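Side-chain contacts in response regulator FixJ (Bradyrhizobium japonicum, PDB 5XSO), which induces, once activated by its partner FixL, the expression of the nitrogen-fixation regulators nifA and fixK through a DNA-binding helix-turn-helix domain: residues A166-N170 / K171-R175; Y177-S180 / P181-E185. All coordinates share one frame; numbering follows the deposited sequence. Where two conformers were deposited one is given.

Interaction 1. Residues A166-N170 / K171-R175; sequences AGLSN and KLIAR
Ser169 is the N-cap of helix 170-177, and its OG takes the N-H of Leu172 at 3.0 Å with an N-H...O angle of 155°. With chi1 at 64°, OG lies between the serine's own N and carbonyl carbon, which turns it in over the first turn of the helix. The isobutyl group of Leu172 lies alongside, its CG 3.4 Å from Ser169 OG, so the capping bond is flanked by carbon. The backbone carries on from there: Ile173 N reaches Ser169 O at 2.8 Å, and Ala174 N follows to Asn170 O at 3.0 Å. This is the start of the first helix of the LuxR-type helix-turn-helix motif, entered from helix 155-166, whose end is closed by a Schellman motif at Gly167. Beside the capping bond, Leu168 and Ile173 form a hydrophobic staple. Leu168 CB rests 3.5 Å from Ile173 CG1 and 4.0 Å from Leu172 CB, while CD1 passes by Leu172 O. Ile173 CG1 also lies 3.2 Å from Ser169 O, and the side chain touches Val160 and Leu164 of helix 155-166. Asn170 ND2 bonds Glu185 OE1 of helix 184-195.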
ATOM      1  N   ALA A 166      21.012 -15.541  -0.368  1.00 16.41           N
ATOM      2  CA  ALA A 166      22.186 -15.006  -1.056  1.00 18.15           C
ATOM      3  C   ALA A 166      23.073 -16.095  -1.650  1.00 18.66           C
ATOM      4  O   ALA A 166      23.988 -15.763  -2.417  1.00 21.67           O
ATOM      5  CB  ALA A 166      23.011 -14.154  -0.080  1.00 18.03           C
ATOM      6  N   GLY A 167      22.846 -17.357  -1.310  1.00 15.66           N
ATOM      7  CA  GLY A 167      23.599 -18.472  -1.867  1.00 15.47           C
ATOM      8  C   GLY A 167      24.856 -18.846  -1.102  1.00 19.08           C
ATOM      9  O   GLY A 167      25.712 -19.580  -1.636  1.00 15.42           O
ATOM     10  N   LEU A 168      25.007 -18.368   0.118  1.00 15.13           N
ATOM     11  CA  LEU A 168      26.172 -18.775   0.914  1.00 13.59           C
ATOM     12  C   LEU A 168      26.055 -20.203   1.387  1.00 12.49           C
ATOM     13  O   LEU A 168      24.968 -20.699   1.719  1.00 11.96           O
ATOM     14  CB  LEU A 168      26.340 -17.869   2.155  1.00 13.41           C
ATOM     15  CG  LEU A 168      26.547 -16.402   1.862  1.00 17.20           C
ATOM     16  CD1 LEU A 168      26.858 -15.669   3.220  1.00 17.21           C
ATOM     17  CD2 LEU A 168      27.637 -16.139   0.842  1.00 22.27           C
ATOM     18  N   SER A 169      27.207 -20.871   1.429  1.00 12.56           N
ATOM     19  CA  SER A 169      27.331 -22.144   2.119  1.00 11.63           C
ATOM     20  C   SER A 169      27.151 -21.930   3.614  1.00 10.64           C
ATOM     21  O   SER A 169      27.300 -20.809   4.117  1.00 10.93           O
ATOM     22  CB  SER A 169      28.729 -22.766   1.839  1.00 12.76           C
ATOM     23  OG  SER A 169      29.730 -21.867   2.408  1.00 13.54           O
ATOM     24  N   ASN A 170      26.920 -23.032   4.342  1.00  9.81           N
ATOM     25  CA  ASN A 170      26.901 -22.929   5.806  1.00  9.46           C
ATOM     26  C   ASN A 170      28.206 -22.374   6.365  1.00 10.20           C
ATOM     27  O   ASN A 170      28.197 -21.589   7.314  1.00 10.20           O
ATOM     28  CB  ASN A 170      26.653 -24.295   6.425  1.00  9.68           C
ATOM     29  CG  ASN A 170      25.182 -24.763   6.268  1.00  9.42           C
ATOM     30  OD1 ASN A 170      24.376 -24.098   5.627  1.00 10.94           O
ATOM     31  ND2 ASN A 170      24.849 -25.896   6.899  1.00  7.65           N
ATOM     32  N   LYS A 171      29.357 -22.798   5.808  1.00 11.29           N
ATOM     33  CA  LYS A 171      30.636 -22.287   6.301  1.00 12.54           C
ATOM     34  C   LYS A 171      30.734 -20.793   6.087  1.00 13.16           C
ATOM     35  O   LYS A 171      31.216 -20.047   6.963  1.00 13.75           O
ATOM     36  CB  LYS A 171      31.749 -23.037   5.552  1.00 17.63           C
ATOM     37  CG  LYS A 171      33.173 -22.535   5.835  1.00 31.19           C
ATOM     38  CD  LYS A 171      34.194 -23.619   5.479  1.00 29.89           C
ATOM     39  CE  LYS A 171      34.181 -23.976   4.008  1.00 34.97           C
ATOM     40  NZ  LYS A 171      35.307 -24.942   3.726  1.00 27.68           N
ATOM     41  N   LEU A 172      30.259 -20.314   4.954  1.00 13.29           N
ATOM     42  CA  LEU A 172      30.320 -18.883   4.717  1.00 14.23           C
ATOM     43  C   LEU A 172      29.270 -18.121   5.518  1.00 13.42           C
ATOM     44  O   LEU A 172      29.529 -16.953   5.883  1.00 14.41           O
ATOM     45  CB  LEU A 172      30.175 -18.525   3.232  1.00 15.11           C
ATOM     46  CG  LEU A 172      31.376 -18.909   2.330  1.00 18.69           C
ATOM     47  CD1 LEU A 172      30.994 -18.686   0.897  1.00 19.69           C
ATOM     48  CD2 LEU A 172      32.581 -18.047   2.708  1.00 18.33           C
ATOM     49  N   ILE A 173      28.096 -18.709   5.775  1.00 11.97           N
ATOM     50  CA  ILE A 173      27.141 -18.028   6.653  1.00 11.48           C
ATOM     51  C   ILE A 173      27.762 -17.816   8.038  1.00 11.76           C
ATOM     52  O   ILE A 173      27.725 -16.711   8.595  1.00 12.54           O
ATOM     53  CB  ILE A 173      25.815 -18.813   6.738  1.00 11.16           C
ATOM     54  CG1 ILE A 173      25.123 -18.774   5.360  1.00 10.25           C
ATOM     55  CG2 ILE A 173      24.870 -18.122   7.822  1.00  9.87           C
ATOM     56  CD1 ILE A 173      23.768 -19.669   5.296  1.00  9.12           C
ATOM     57  N   ALA A 174      28.357 -18.870   8.593  1.00 11.43           N
ATOM     58  CA  ALA A 174      29.055 -18.791   9.879  1.00 12.03           C
ATOM     59  C   ALA A 174      30.110 -17.696   9.869  1.00 13.70           C
ATOM     60  O   ALA A 174      30.203 -16.865  10.797  1.00 14.47           O
ATOM     61  CB  ALA A 174      29.690 -20.168  10.181  1.00 11.92           C
ATOM     62  N   ARG A 175      30.932 -17.672   8.825  1.00 14.55           N
ATOM     63  CA  ARG A 175      32.028 -16.701   8.775  0.50 16.46           C
ATOM     64  C   ARG A 175      31.505 -15.284   8.576  1.00 17.15           C
ATOM     65  O   ARG A 175      32.028 -14.323   9.168  1.00 18.62           O
ATOM     66  CB  ARG A 175      32.988 -17.092   7.646  0.50 17.43           C
ATOM     67  CG  ARG A 175      34.221 -16.212   7.505  0.50 33.85           C
ATOM     68  CD  ARG A 175      35.205 -16.871   6.517  0.50 36.80           C
ATOM     69  NE  ARG A 175      35.026 -16.424   5.136  0.50 41.54           N
ATOM     70  CZ  ARG A 175      35.863 -16.727   4.143  0.50 33.17           C
ATOM     71  NH1 ARG A 175      36.936 -17.468   4.385  0.50 32.68           N
ATOM     72  NH2 ARG A 175      35.642 -16.261   2.921  0.50 26.88           N
TER

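Interaction 2. Residues Y177-S180 / P181-E185; sequences YDIS and PRTIE
Thr183 reaches back across the turn of the helix-turn-helix to Ser180 and Ile179. Starting at its CB, the methine carbon sits 3.7 Å from Ser180 O. One bond further on, OG1 donates to that same oxygen at 2.8 Å, in the carbonyl plane and on a lone pair. A chi1 of 61°, which leaves OG1 between the threonine's own N and carbonyl carbon, aims the hydroxyl at this oxygen. The backbone N-H of Thr183 reaches Ser180 O as well, at 2.9 Å, but from above the carbonyl plane. That second bond closes a type I beta turn over Pro181 and Arg182, just ahead of helix 184-195, the recognition helix in this family. Ile179 CG2 lies close beside Thr183 OG1, at 3.1 Å, and a water bridges the hydroxyl to Ser180 N. Ile179 CG2 also presses against Ile184 CD1 at 3.4 Å, tighter than usual for two carbons, the side chains crossing at about a right angle. A second water joins Ser180 OG to Arg182 N and sits 3.3 Å above the plane of the Arg182 guanidinium. With two donors on one carbonyl, one in its plane and one above it, and with the water accepting from Ser180 N while donating to OG1, the threonine hydroxyl is held at a fixed rotation and the backbone leading into the helix is pinned at the same time.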
ATOM      1  N   TYR A 177      28.584 -13.849   9.333  1.00 16.62           N
ATOM      2  CA  TYR A 177      27.835 -13.247  10.425  1.00 17.39           C
ATOM      3  C   TYR A 177      28.441 -13.517  11.793  1.00 18.16           C
ATOM      4  O   TYR A 177      27.947 -12.970  12.787  1.00 21.93           O
ATOM      5  CB  TYR A 177      26.385 -13.748  10.396  1.00 14.67           C
ATOM      6  CG  TYR A 177      25.671 -13.376   9.095  1.00 14.81           C
ATOM      7  CD1 TYR A 177      25.188 -12.077   8.883  1.00 17.07           C
ATOM      8  CD2 TYR A 177      25.460 -14.333   8.103  1.00 17.44           C
ATOM      9  CE1 TYR A 177      24.512 -11.728   7.658  1.00 25.14           C
ATOM     10  CE2 TYR A 177      24.817 -14.003   6.885  1.00 20.41           C
ATOM     11  CZ  TYR A 177      24.337 -12.693   6.690  1.00 27.99           C
ATOM     12  OH  TYR A 177      23.698 -12.396   5.482  1.00 28.18           O
ATOM     13  N   ASP A 178      29.506 -14.331  11.873  1.00 16.34           N
ATOM     14  CA  ASP A 178      30.151 -14.697  13.155  1.00 16.86           C
ATOM     15  C   ASP A 178      29.179 -15.542  14.010  1.00 15.51           C
ATOM     16  O   ASP A 178      28.905 -15.229  15.167  1.00 17.96           O
ATOM     17  CB  ASP A 178      30.662 -13.464  13.922  1.00 18.92           C
ATOM     18  CG  ASP A 178      31.728 -13.824  14.878  1.00 29.66           C
ATOM     19  OD1 ASP A 178      32.019 -13.015  15.774  1.00 24.22           O
ATOM     20  OD2 ASP A 178      32.254 -14.953  14.772  1.00 27.29           O
ATOM     21  N   ILE A 179      28.671 -16.620  13.406  1.00 13.93           N
ATOM     22  CA  ILE A 179      27.772 -17.597  14.033  1.00 19.89           C
ATOM     23  C   ILE A 179      28.578 -18.891  14.181  1.00 21.70           C
ATOM     24  O   ILE A 179      29.376 -19.208  13.306  1.00 16.22           O
ATOM     25  CB  ILE A 179      26.529 -17.775  13.126  1.00 12.80           C
ATOM     26  CG1 ILE A 179      25.753 -16.452  12.986  1.00 13.45           C
ATOM     27  CG2 ILE A 179      25.542 -18.834  13.611  1.00 15.31           C
ATOM     28  CD1 ILE A 179      24.628 -16.474  11.813  1.00 15.37           C
ATOM     29  N   SER A 180      28.427 -19.609  15.297  1.00 12.72           N
ATOM     30  CA  SER A 180      29.112 -20.890  15.401  1.00 12.89           C
ATOM     31  C   SER A 180      28.653 -21.864  14.297  1.00 11.61           C
ATOM     32  O   SER A 180      27.429 -22.020  14.063  1.00 11.58           O
ATOM     33  CB  SER A 180      28.820 -21.513  16.770  1.00 17.24           C
ATOM     34  OG  SER A 180      29.289 -22.846  16.745  1.00 19.01           O
ATOM     35  N   PRO A 181      29.579 -22.557  13.616  1.00 12.04           N
ATOM     36  CA  PRO A 181      29.185 -23.565  12.609  1.00 11.17           C
ATOM     37  C   PRO A 181      28.188 -24.597  13.118  1.00 11.91           C
ATOM     38  O   PRO A 181      27.342 -25.048  12.333  1.00 11.86           O
ATOM     39  CB  PRO A 181      30.517 -24.225  12.234  1.00 17.45           C
ATOM     40  CG  PRO A 181      31.561 -23.082  12.468  1.00 15.77           C
ATOM     41  CD  PRO A 181      31.043 -22.338  13.664  1.00 16.96           C
ATOM     42  N   ARG A 182      28.281 -25.009  14.396  1.00 11.55           N
ATOM     43  CA  ARG A 182      27.338 -26.017  14.895  1.00 13.15           C
ATOM     44  C   ARG A 182      25.932 -25.490  15.069  1.00 12.55           C
ATOM     45  O   ARG A 182      25.006 -26.300  15.330  1.00 12.90           O
ATOM     46  CB  ARG A 182      27.871 -26.625  16.217  1.00 17.99           C
ATOM     47  CG  ARG A 182      27.468 -25.831  17.430  1.00 29.31           C
ATOM     48  CD  ARG A 182      27.901 -26.533  18.734  1.00 48.36           C
ATOM     49  NE  ARG A 182      29.357 -26.658  18.828  1.00 45.10           N
ATOM     50  CZ  ARG A 182      30.165 -25.677  19.239  1.00 50.12           C
ATOM     51  NH1 ARG A 182      29.667 -24.492  19.582  1.00 49.98           N
ATOM     52  NH2 ARG A 182      31.473 -25.880  19.297  1.00 52.62           N
ATOM     53  N   THR A 183      25.685 -24.177  14.886  1.00  9.40           N
ATOM     54  CA  THR A 183      24.311 -23.683  15.029  1.00  8.72           C
ATOM     55  C   THR A 183      23.654 -23.362  13.699  1.00  8.16           C
ATOM     56  O   THR A 183      22.474 -22.997  13.697  1.00  7.67           O
ATOM     57  CB  THR A 183      24.238 -22.436  15.957  1.00 15.18           C
ATOM     58  OG1 THR A 183      25.013 -21.361  15.395  1.00 13.93           O
ATOM     59  CG2 THR A 183      24.798 -22.757  17.367  1.00 16.04           C
ATOM     60  N   ILE A 184      24.371 -23.462  12.564  1.00  7.71           N
ATOM     61  CA  ILE A 184      23.777 -23.013  11.299  1.00  7.25           C
ATOM     62  C   ILE A 184      22.556 -23.856  10.938  1.00  6.45           C
ATOM     63  O   ILE A 184      21.496 -23.317  10.551  1.00  6.61           O
ATOM     64  CB  ILE A 184      24.825 -23.025  10.176  1.00  7.44           C
ATOM     65  CG1 ILE A 184      26.010 -22.068  10.508  1.00  8.92           C
ATOM     66  CG2 ILE A 184      24.107 -22.676   8.774  1.00  7.13           C
ATOM     67  CD1 ILE A 184      25.639 -20.561  10.640  1.00 12.04           C
ATOM     68  N   GLU A 185      22.674 -25.168  11.062  1.00  6.44           N
ATOM     69  CA  GLU A 185      21.515 -25.997  10.713  1.00  8.72           C
ATOM     70  C   GLU A 185      20.403 -25.851  11.730  1.00  9.79           C
ATOM     71  O   GLU A 185      19.239 -26.074  11.384  1.00  7.38           O
ATOM     72  CB  GLU A 185      21.906 -27.472  10.587  1.00  6.42           C
ATOM     73  CG  GLU A 185      22.749 -27.737   9.354  1.00  6.65           C
ATOM     74  CD  GLU A 185      21.923 -27.723   8.070  1.00 10.02           C
ATOM     75  OE1 GLU A 185      22.436 -27.306   7.029  1.00  8.47           O
ATOM     76  OE2 GLU A 185      20.747 -28.129   8.123  1.00  9.12           O
TER
HETATM   77  O   HOH W   1      26.028 -19.209  17.217  1.00 18.81           O
HETATM   78  O   HOH W   2      30.730 -25.156  15.939  1.00 29.45           O

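From the N terminus, the chain passes through the receiver domain before helix 155-166 brings it to interaction 1, which begins helix 170-177. That contact is complete before interaction 2 opens, so the two stand in series and neither encloses nor crosses the other. Interaction 2 closes the short turn that leads into helix 184-195. Their centres are only about 9 Å apart, and they are stitched together directly: Ala174 O probably accepts from Ile179 N, and Ile184 packs on Asn170 and Ala174. Ile173 and Ile179 both reach Val160, so the first helix of the motif and the turn after it both rest on helix 155-166.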